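Local atomic coordinates of D-mannonate dehydratase (Streptococcus suis, PDB entry 3BDK), a protein that probably catalyses the manganese- or iron-dependent dehydration of D-mannonate to 2-dehydro-3-deoxy-D-gluconate, a step in pentose and glucuronate interconversion. Residues M23-Y28 with E37-I42; Q46-A51 with L78-I83; R333-D338 with G346-A351. All blocks are in the same frame, centred on the assembly; numbering follows the deposited sequence.

Contact 1. Residues M23-Y28 with E37-I42; sequences MSFRWY and EEIKAI. With DNO (D-mannose), chain C.
Phe-25 and Ile-39 mark the closest backbone approach, their CA atoms 7.5 Å apart, where the extended residues 23-28 run past residues 37-42, the first of them helical, without a hydrogen bond between the two. Ile-39 wedges between two aromatic residues: its CG1 lies 3.7 Å from Phe-25 CD1, and its CD1 reaches Trp-27 CD1, also at 3.7 Å, the two side chains crossing at about a right angle. Ile-42, three residues on, places its CD1 over a face of the Phe-25 ring, 4.1 Å from the centroid and 17° off the normal, as a CH-pi contact. Trp-27 has CG anti to its backbone N (chi1 -176°), which carries the indole to the helix side, where NE1 bonds to Val-34 O. Arg-26 leaves in the other direction with its chain extended. Its NH1 gives a weak hydrogen bond to O5 of the bound D-mannose, 3.4 Å long and in the guanidinium plane, while O3 of the ligand donates to Tyr-28 OH at 3.2 Å. Alternation along the extended segment divides the chemistry: Phe-25 and Trp-27 make a buried apolar seam with residues 37-42, and Arg-26 and Tyr-28 present polar groups to the sugar beside the manganese site.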
loop_
_atom_site.group_PDB
_atom_site.type_symbol
_atom_site.label_atom_id
_atom_site.label_comp_id
_atom_site.label_asym_id
_atom_site.label_seq_id
_atom_site.Cartn_x
_atom_site.Cartn_y
_atom_site.Cartn_z
ATOM N N MET A 23 4.816 -7.652 9.908
ATOM C CA MET A 23 3.567 -7.476 9.183
ATOM C C MET A 23 2.867 -8.811 9.057
ATOM O O MET A 23 3.500 -9.803 8.740
ATOM C CB MET A 23 3.826 -6.868 7.803
ATOM C CG MET A 23 2.878 -5.721 7.440
ATOM S SD MET A 23 3.040 -4.242 8.478
ATOM C CE MET A 23 4.826 -4.114 8.578
ATOM N N SER A 24 1.563 -8.828 9.323
ATOM C CA SER A 24 0.788 -10.066 9.382
ATOM C C SER A 24 -0.548 -9.880 8.710
ATOM O O SER A 24 -0.808 -8.814 8.199
ATOM C CB SER A 24 0.617 -10.494 10.825
ATOM O OG SER A 24 1.885 -10.512 11.437
ATOM N N PHE A 25 -1.401 -10.896 8.721
ATOM C CA PHE A 25 -2.569 -10.895 7.851
ATOM C C PHE A 25 -3.475 -12.071 8.200
ATOM O O PHE A 25 -3.020 -13.211 8.290
ATOM C CB PHE A 25 -2.087 -11.032 6.399
ATOM C CG PHE A 25 -2.951 -10.361 5.382
ATOM C CD1 PHE A 25 -3.827 -11.100 4.610
ATOM C CD2 PHE A 25 -2.851 -8.992 5.147
ATOM C CE1 PHE A 25 -4.615 -10.484 3.639
ATOM C CE2 PHE A 25 -3.639 -8.370 4.171
ATOM C CZ PHE A 25 -4.512 -9.111 3.429
ATOM N N ARG A 26 -4.762 -11.814 8.381
ATOM C CA ARG A 26 -5.653 -12.872 8.826
ATOM C C ARG A 26 -6.004 -13.812 7.693
ATOM O O ARG A 26 -6.316 -13.362 6.593
ATOM C CB ARG A 26 -6.925 -12.299 9.449
ATOM C CG ARG A 26 -7.730 -13.308 10.235
ATOM C CD ARG A 26 -8.757 -12.613 11.072
ATOM N NE ARG A 26 -9.707 -13.525 11.700
ATOM C CZ ARG A 26 -10.565 -13.149 12.643
ATOM N NH1 ARG A 26 -10.575 -11.885 13.041
ATOM N NH2 ARG A 26 -11.407 -14.028 13.186
ATOM N N TRP A 27 -5.941 -15.114 7.964
ATOM C CA TRP A 27 -6.360 -16.130 7.002
ATOM C C TRP A 27 -7.376 -17.081 7.649
ATOM O O TRP A 27 -7.127 -17.644 8.712
ATOM C CB TRP A 27 -5.142 -16.878 6.436
ATOM C CG TRP A 27 -5.483 -17.882 5.352
ATOM C CD1 TRP A 27 -5.968 -17.615 4.094
ATOM C CD2 TRP A 27 -5.365 -19.309 5.438
ATOM N NE1 TRP A 27 -6.160 -18.789 3.398
ATOM C CE2 TRP A 27 -5.801 -19.841 4.194
ATOM C CE3 TRP A 27 -4.935 -20.191 6.446
ATOM C CZ2 TRP A 27 -5.821 -21.207 3.932
ATOM C CZ3 TRP A 27 -4.958 -21.557 6.187
ATOM C CH2 TRP A 27 -5.400 -22.051 4.935
ATOM N N TYR A 28 -8.521 -17.245 7.000
ATOM C CA TYR A 28 -9.634 -18.016 7.565
ATOM C C TYR A 28 -9.603 -19.535 7.310
ATOM O O TYR A 28 -10.653 -20.200 7.321
ATOM C CB TYR A 28 -10.982 -17.406 7.132
ATOM C CG TYR A 28 -11.349 -16.201 7.963
ATOM C CD1 TYR A 28 -10.741 -14.961 7.741
ATOM C CD2 TYR A 28 -12.281 -16.306 8.999
ATOM C CE1 TYR A 28 -11.064 -13.851 8.525
ATOM C CE2 TYR A 28 -12.610 -15.205 9.785
ATOM C CZ TYR A 28 -11.997 -13.980 9.547
ATOM O OH TYR A 28 -12.325 -12.886 10.330
ATOM N N GLU A 37 -0.850 -18.177 -1.154
ATOM C CA GLU A 37 -0.099 -17.782 -2.352
ATOM C C GLU A 37 -0.223 -16.270 -2.450
ATOM O O GLU A 37 0.776 -15.542 -2.444
ATOM N N GLU A 38 -1.475 -15.821 -2.465
ATOM C CA GLU A 38 -1.844 -14.416 -2.534
ATOM C C GLU A 38 -1.311 -13.624 -1.352
ATOM O O GLU A 38 -0.822 -12.506 -1.523
ATOM C CB GLU A 38 -3.360 -14.284 -2.624
ATOM C CG GLU A 38 -3.949 -15.003 -3.813
ATOM C CD GLU A 38 -5.460 -14.897 -3.888
ATOM O OE1 GLU A 38 -6.098 -14.372 -2.948
ATOM O OE2 GLU A 38 -6.022 -15.357 -4.903
ATOM N N ILE A 39 -1.380 -14.211 -0.160
ATOM C CA ILE A 39 -0.946 -13.519 1.062
ATOM C C ILE A 39 0.564 -13.396 1.134
ATOM O O ILE A 39 1.077 -12.354 1.542
ATOM C CB ILE A 39 -1.545 -14.158 2.360
ATOM C CG1 ILE A 39 -3.068 -13.969 2.382
ATOM C CG2 ILE A 39 -0.915 -13.551 3.615
ATOM C CD1 ILE A 39 -3.791 -14.674 3.529
ATOM N N LYS A 40 1.266 -14.460 0.734
ATOM C CA LYS A 40 2.736 -14.450 0.627
ATOM C C LYS A 40 3.215 -13.429 -0.419
ATOM O O LYS A 40 4.307 -12.861 -0.294
ATOM C CB LYS A 40 3.254 -15.878 0.314
ATOM C CG LYS A 40 4.756 -16.039 -0.056
ATOM C CD LYS A 40 5.707 -15.442 1.001
ATOM C CE LYS A 40 7.132 -16.009 0.916
ATOM N NZ LYS A 40 8.096 -15.154 1.697
ATOM N N ALA A 41 2.383 -13.193 -1.432
ATOM C CA ALA A 41 2.711 -12.281 -2.531
ATOM C C ALA A 41 2.845 -10.797 -2.158
ATOM O O ALA A 41 3.487 -10.046 -2.877
ATOM C CB ALA A 41 1.712 -12.454 -3.662
ATOM N N ILE A 42 2.226 -10.379 -1.051
ATOM C CA ILE A 42 2.303 -8.996 -0.557
ATOM C C ILE A 42 3.713 -8.734 -0.072
ATOM O O ILE A 42 4.241 -9.521 0.710
ATOM C CB ILE A 42 1.331 -8.768 0.634
ATOM C CG1 ILE A 42 -0.123 -8.897 0.182
ATOM C CG2 ILE A 42 1.579 -7.421 1.307
ATOM C CD1 ILE A 42 -1.083 -9.268 1.306
HETATM C C1 DNO C . -14.535 -7.547 13.936
HETATM C C2 DNO C . -13.381 -8.324 13.283
HETATM C C3 DNO C . -13.711 -9.805 12.914
HETATM C C4 DNO C . -14.237 -10.817 13.984
HETATM C C5 DNO C . -13.656 -10.778 15.430
HETATM C C6 DNO C . -13.736 -12.176 16.055
HETATM O O1 DNO C . -14.462 -6.325 14.082
HETATM O O2 DNO C . -12.192 -8.226 14.088
HETATM O O3 DNO C . -12.549 -10.389 12.333
HETATM O O4 DNO C . -15.670 -10.779 14.009
HETATM O O5 DNO C . -12.289 -10.341 15.491
HETATM O O6 DNO C . -14.912 -12.267 16.864
#

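Contact 2. Residues Q46-A51 with L78-I83; sequences QGIVTA and LEITVI
Ile-48 and Glu-79, on two parallel strands, are joined by a short, nearly straight backbone bond, Ile-48 N donating to Glu-79 O over 2.6 Å (167°). Ile-48 O accepts in return from Thr-81 N, a weak bond of 3.3 Å. From its backbone the Ile-48 side chain continues along the same partner: CB lies 3.7 Å from Glu-79 O. CG1 swings anti to the backbone N (chi1 -151°), which puts CG2 between N and the carbonyl carbon, 3.5 Å from Glu-79 O and 3.7 Å from Ile-80 CD1. The longer branch ends in CD1, which lies 4.3 Å from Leu-78 CD1. Beyond Ile-48, Thr-50 CG2 meets the same Ile-80 CD1, so this one methyl sits against two residues of the neighbouring strand. Val-49 and Val-82 lie side by side on the other face, CG2 to CB 4.0 Å. Thr-81 CG2 packs 3.8 Å from Gly-47 CA. Thr-81 has a psi of -20°, and past it the pairing shifts by one residue. The strands are consecutive, linked by helix 63-74 in a beta-alpha-beta crossover of the TIM barrel. One short and one weak backbone bond thus join them at Ile-48, while aliphatic packing continues outward, Ile-48 and Leu-78 on Val-73 of that helix and Ile-80 on Ile-118.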
loop_
_atom_site.group_PDB
_atom_site.type_symbol
_atom_site.label_atom_id
_atom_site.label_comp_id
_atom_site.label_asym_id
_atom_site.label_seq_id
_atom_site.Cartn_x
_atom_site.Cartn_y
_atom_site.Cartn_z
ATOM N N GLN A 46 4.914 -11.204 6.467
ATOM C CA GLN A 46 5.565 -12.324 7.162
ATOM C C GLN A 46 4.566 -13.225 7.886
ATOM O O GLN A 46 4.441 -14.419 7.573
ATOM C CB GLN A 46 6.591 -11.815 8.178
ATOM C CG GLN A 46 7.582 -10.789 7.666
ATOM C CD GLN A 46 8.812 -10.713 8.541
ATOM O OE1 GLN A 46 9.341 -11.741 8.959
ATOM N NE2 GLN A 46 9.281 -9.508 8.816
ATOM N N GLY A 47 3.871 -12.638 8.860
ATOM C CA GLY A 47 3.010 -13.373 9.762
ATOM C C GLY A 47 1.666 -13.673 9.156
ATOM O O GLY A 47 1.113 -12.874 8.403
ATOM N N ILE A 48 1.139 -14.841 9.473
ATOM C CA ILE A 48 -0.234 -15.114 9.179
ATOM C C ILE A 48 -0.967 -15.041 10.535
ATOM O O ILE A 48 -0.319 -15.004 11.588
ATOM C CB ILE A 48 -0.380 -16.452 8.400
ATOM C CG1 ILE A 48 -1.612 -16.432 7.493
ATOM C CG2 ILE A 48 -0.408 -17.645 9.335
ATOM C CD1 ILE A 48 -1.499 -17.362 6.297
ATOM N N VAL A 49 -2.297 -14.973 10.501
ATOM C CA VAL A 49 -3.130 -14.811 11.686
ATOM C C VAL A 49 -4.414 -15.599 11.437
ATOM O O VAL A 49 -5.182 -15.292 10.526
ATOM C CB VAL A 49 -3.467 -13.319 11.947
ATOM C CG1 VAL A 49 -4.680 -13.180 12.853
ATOM C CG2 VAL A 49 -2.285 -12.586 12.539
ATOM N N THR A 50 -4.642 -16.632 12.235
ATOM C CA THR A 50 -5.770 -17.525 11.995
ATOM C C THR A 50 -6.221 -18.232 13.273
ATOM O O THR A 50 -5.646 -18.039 14.344
ATOM C CB THR A 50 -5.430 -18.574 10.894
ATOM O OG1 THR A 50 -6.584 -19.392 10.618
ATOM C CG2 THR A 50 -4.256 -19.442 11.320
ATOM N N ALA A 51 -7.256 -19.051 13.133
ATOM C CA ALA A 51 -7.800 -19.811 14.231
ATOM C C ALA A 51 -8.337 -21.127 13.681
ATOM O O ALA A 51 -8.373 -21.323 12.460
ATOM C CB ALA A 51 -8.909 -19.021 14.906
ATOM N N LEU A 78 5.316 -18.848 4.915
ATOM C CA LEU A 78 4.820 -17.973 5.971
ATOM C C LEU A 78 4.709 -18.687 7.316
ATOM O O LEU A 78 4.896 -19.909 7.407
ATOM C CB LEU A 78 3.462 -17.371 5.581
ATOM C CG LEU A 78 3.401 -16.346 4.442
ATOM C CD1 LEU A 78 1.986 -15.826 4.334
ATOM C CD2 LEU A 78 4.397 -15.203 4.626
ATOM N N GLU A 79 4.349 -17.904 8.336
ATOM C CA GLU A 79 4.465 -18.278 9.742
ATOM C C GLU A 79 3.280 -17.748 10.570
ATOM O O GLU A 79 2.809 -16.629 10.336
ATOM C CB GLU A 79 5.785 -17.702 10.283
ATOM C CG GLU A 79 5.819 -17.432 11.773
ATOM C CD GLU A 79 7.139 -16.847 12.239
ATOM O OE1 GLU A 79 7.836 -17.525 13.029
ATOM O OE2 GLU A 79 7.483 -15.716 11.822
ATOM N N ILE A 80 2.814 -18.534 11.543
ATOM C CA ILE A 80 1.842 -18.031 12.529
ATOM C C ILE A 80 2.511 -17.179 13.607
ATOM O O ILE A 80 3.397 -17.650 14.317
ATOM C CB ILE A 80 1.100 -19.147 13.237
ATOM C CG1 ILE A 80 0.734 -20.268 12.252
ATOM C CG2 ILE A 80 -0.105 -18.557 13.959
ATOM C CD1 ILE A 80 -0.749 -20.352 11.871
ATOM N N THR A 81 2.072 -15.932 13.731
ATOM C CA THR A 81 2.648 -14.990 14.688
ATOM C C THR A 81 1.693 -14.720 15.862
ATOM O O THR A 81 2.121 -14.255 16.927
ATOM C CB THR A 81 3.013 -13.658 13.987
ATOM O OG1 THR A 81 3.572 -12.728 14.929
ATOM C CG2 THR A 81 1.785 -13.040 13.323
ATOM N N VAL A 82 0.406 -15.021 15.638
ATOM C CA VAL A 82 -0.708 -14.678 16.523
ATOM C C VAL A 82 -1.906 -15.513 16.113
ATOM O O VAL A 82 -2.092 -15.793 14.935
ATOM C CB VAL A 82 -1.143 -13.195 16.358
ATOM C CG1 VAL A 82 -2.414 -12.906 17.161
ATOM C CG2 VAL A 82 -0.027 -12.221 16.743
ATOM N N ILE A 83 -2.728 -15.902 17.078
ATOM C CA ILE A 83 -3.979 -16.581 16.768
ATOM C C ILE A 83 -5.142 -15.632 16.994
ATOM O O ILE A 83 -5.306 -15.095 18.087
ATOM C CB ILE A 83 -4.142 -17.882 17.589
ATOM C CG1 ILE A 83 -3.227 -18.962 17.001
ATOM C CG2 ILE A 83 -5.611 -18.356 17.616
ATOM C CD1 ILE A 83 -3.338 -20.300 17.651
#

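Contact 3. Residues R333-D338 with G346-A351; sequences RRIWGD and GLYDRA
Arg-333 is gripped twice by Asp-349. Its backbone N gives a straight bond to OD2 (2.7 Å, 169°), met on the anti side of the carboxylate, and its NH1 forms a salt bridge with OD1 at 2.8 Å. The arginine chain bends at chi2 and chi3, bringing NH1 back to OD1, which lies near the guanidinium plane while NH1 stands above the carboxylate plane. The Arg-333 carbonyl is tied by a water to Arg-350 N: the water donates to Arg-333 O and accepts from that amide. Ile-335 then sends CD1 to Tyr-348 CB, 3.4 Å away, while its carbonyl O comes to the edge of the tyrosine ring. Trp-336, second residue of the type I' turn from Ile-335 to Asp-338, places CE3 3.5 Å from Tyr-348 CG over one ring face, the two ring planes at 42°. Asp-338 closes the turn and takes the opposite face: OD2 lies 3.0 Å from Tyr-348 CD2 and receives a weak hydrogen bond from Leu-347 N, while OD1 is bonded to Thr-340 OG1. Tyr-348 is thereby clasped by the turn on both faces. The loop after strand 327-328 is in this way folded onto the first turn of helix 348-368 at the dimer interface, where Arg-333 NH2 and Trp-336 NE1 bond to Ala-41 O and Glu-38 O of the second subunit.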
loop_
_atom_site.group_PDB
_atom_site.type_symbol
_atom_site.label_atom_id
_atom_site.label_comp_id
_atom_site.label_asym_id
_atom_site.label_seq_id
_atom_site.Cartn_x
_atom_site.Cartn_y
_atom_site.Cartn_z
ATOM N N ARG A 333 -11.666 -1.713 2.559
ATOM C CA ARG A 333 -12.798 -1.400 1.695
ATOM C C ARG A 333 -13.056 -2.521 0.695
ATOM O O ARG A 333 -12.168 -3.323 0.404
ATOM C CB ARG A 333 -12.559 -0.080 0.957
ATOM C CG ARG A 333 -12.282 1.102 1.871
ATOM C CD ARG A 333 -11.054 1.873 1.419
ATOM N NE ARG A 333 -11.286 2.587 0.166
ATOM C CZ ARG A 333 -10.453 2.567 -0.869
ATOM N NH1 ARG A 333 -9.328 1.869 -0.805
ATOM N NH2 ARG A 333 -10.745 3.247 -1.970
ATOM N N ARG A 334 -14.277 -2.571 0.172
ATOM C CA ARG A 334 -14.574 -3.383 -1.002
ATOM C C ARG A 334 -14.246 -2.634 -2.289
ATOM O O ARG A 334 -15.020 -1.790 -2.742
ATOM C CB ARG A 334 -16.044 -3.808 -1.002
ATOM C CG ARG A 334 -16.386 -4.860 -2.044
ATOM C CD ARG A 334 -17.870 -5.191 -2.027
ATOM N NE ARG A 334 -18.263 -5.878 -0.800
ATOM C CZ ARG A 334 -17.791 -7.062 -0.422
ATOM N NH1 ARG A 334 -16.906 -7.697 -1.179
ATOM N NH2 ARG A 334 -18.206 -7.613 0.710
ATOM N N ILE A 335 -13.094 -2.947 -2.873
ATOM C CA ILE A 335 -12.691 -2.351 -4.148
ATOM C C ILE A 335 -12.328 -3.388 -5.219
ATOM O O ILE A 335 -11.981 -4.528 -4.907
ATOM C CB ILE A 335 -11.581 -1.258 -4.022
ATOM C CG1 ILE A 335 -10.168 -1.842 -4.159
ATOM C CG2 ILE A 335 -11.758 -0.401 -2.770
ATOM C CD1 ILE A 335 -9.610 -2.460 -2.973
ATOM N N TRP A 336 -12.430 -2.959 -6.480
ATOM C CA TRP A 336 -11.993 -3.719 -7.649
ATOM C C TRP A 336 -12.775 -5.011 -7.870
ATOM O O TRP A 336 -12.191 -6.023 -8.244
ATOM C CB TRP A 336 -10.493 -4.036 -7.599
ATOM C CG TRP A 336 -9.588 -2.900 -7.326
ATOM C CD1 TRP A 336 -9.831 -1.575 -7.539
ATOM C CD2 TRP A 336 -8.247 -2.987 -6.825
ATOM N NE1 TRP A 336 -8.735 -0.828 -7.179
ATOM C CE2 TRP A 336 -7.748 -1.670 -6.737
ATOM C CE3 TRP A 336 -7.426 -4.052 -6.425
ATOM C CZ2 TRP A 336 -6.476 -1.387 -6.255
ATOM C CZ3 TRP A 336 -6.166 -3.776 -5.954
ATOM C CH2 TRP A 336 -5.701 -2.452 -5.868
ATOM N N GLY A 337 -14.086 -4.958 -7.629
ATOM C CA GLY A 337 -14.980 -6.085 -7.880
ATOM C C GLY A 337 -14.775 -7.296 -6.983
ATOM O O GLY A 337 -15.249 -8.395 -7.304
ATOM N N ASP A 338 -14.071 -7.098 -5.865
ATOM C CA ASP A 338 -13.879 -8.138 -4.845
ATOM C C ASP A 338 -15.207 -8.712 -4.345
ATOM O O ASP A 338 -16.073 -7.964 -3.871
ATOM C CB ASP A 338 -13.064 -7.598 -3.671
ATOM C CG ASP A 338 -12.144 -8.643 -3.088
ATOM O OD1 ASP A 338 -12.556 -9.826 -3.064
ATOM O OD2 ASP A 338 -11.015 -8.290 -2.664
ATOM N N GLY A 346 -11.896 -9.051 2.191
ATOM C CA GLY A 346 -11.265 -9.182 0.876
ATOM C C GLY A 346 -9.774 -8.879 0.923
ATOM O O GLY A 346 -9.273 -8.288 1.895
ATOM N N LEU A 347 -9.060 -9.267 -0.132
ATOM C CA LEU A 347 -7.602 -9.214 -0.130
ATOM C C LEU A 347 -7.038 -7.844 -0.465
ATOM O O LEU A 347 -5.998 -7.450 0.061
ATOM C CB LEU A 347 -7.044 -10.269 -1.088
ATOM C CG LEU A 347 -5.591 -10.178 -1.583
ATOM C CD1 LEU A 347 -4.605 -10.607 -0.530
ATOM C CD2 LEU A 347 -5.453 -11.037 -2.813
ATOM N N TYR A 348 -7.739 -7.107 -1.320
ATOM C CA TYR A 348 -7.176 -5.916 -1.974
ATOM C C TYR A 348 -6.867 -4.752 -1.055
ATOM O O TYR A 348 -5.690 -4.454 -0.801
ATOM C CB TYR A 348 -8.066 -5.471 -3.121
ATOM C CG TYR A 348 -8.356 -6.569 -4.117
ATOM C CD1 TYR A 348 -7.369 -7.484 -4.484
ATOM C CD2 TYR A 348 -9.602 -6.672 -4.712
ATOM C CE1 TYR A 348 -7.613 -8.482 -5.410
ATOM C CE2 TYR A 348 -9.873 -7.679 -5.644
ATOM C CZ TYR A 348 -8.862 -8.576 -5.987
ATOM O OH TYR A 348 -9.117 -9.569 -6.900
ATOM N N ASP A 349 -7.900 -4.106 -0.532
ATOM C CA ASP A 349 -7.667 -2.967 0.378
ATOM C C ASP A 349 -6.866 -3.363 1.619
ATOM O O ASP A 349 -6.068 -2.592 2.135
ATOM C CB ASP A 349 -8.963 -2.267 0.766
ATOM C CG ASP A 349 -8.728 -0.837 1.202
ATOM O OD1 ASP A 349 -7.881 -0.160 0.569
ATOM O OD2 ASP A 349 -9.386 -0.382 2.175
ATOM N N ARG A 350 -7.055 -4.594 2.072
ATOM C CA ARG A 350 -6.264 -5.111 3.168
ATOM C C ARG A 350 -4.782 -5.033 2.775
ATOM O O ARG A 350 -3.966 -4.448 3.489
ATOM C CB ARG A 350 -6.716 -6.522 3.474
ATOM C CG ARG A 350 -6.981 -6.777 4.933
ATOM C CD ARG A 350 -8.278 -7.578 5.178
ATOM N NE ARG A 350 -8.403 -8.833 4.420
ATOM C CZ ARG A 350 -7.725 -9.956 4.672
ATOM N NH1 ARG A 350 -6.824 -10.001 5.643
ATOM N NH2 ARG A 350 -7.936 -11.036 3.937
ATOM N N ALA A 351 -4.436 -5.559 1.606
ATOM C CA ALA A 351 -3.032 -5.473 1.133
ATOM C C ALA A 351 -2.553 -4.032 0.922
ATOM O O ALA A 351 -1.468 -3.668 1.408
ATOM C CB ALA A 351 -2.826 -6.306 -0.094
HETATM O O HOH W 1 -10.112 -5.372 1.301
#

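In the fold
The contacts follow one another along the chain, each closing before the next opens, and all belong to the xylose isomerase-like TIM barrel. Contacts 1 and 2 are neighbours, their centres 9 Å apart: residues 23-28 lie along strand 47-50, the first strand of the parallel sheet, with backbone bonds such as Trp-27 N to Val-49 O. Contact 3 lies about 13 Å from contact 1 and 20 Å from contact 2, centre to centre. It touches contact 1 through helix 348-368, where Ala-351 meets Ile-42, but does not reach contact 2. An early and a late part of the chain thus pack together; contact 1 supplies pocket residues, and contacts 1 and 3 both touch the second subunit.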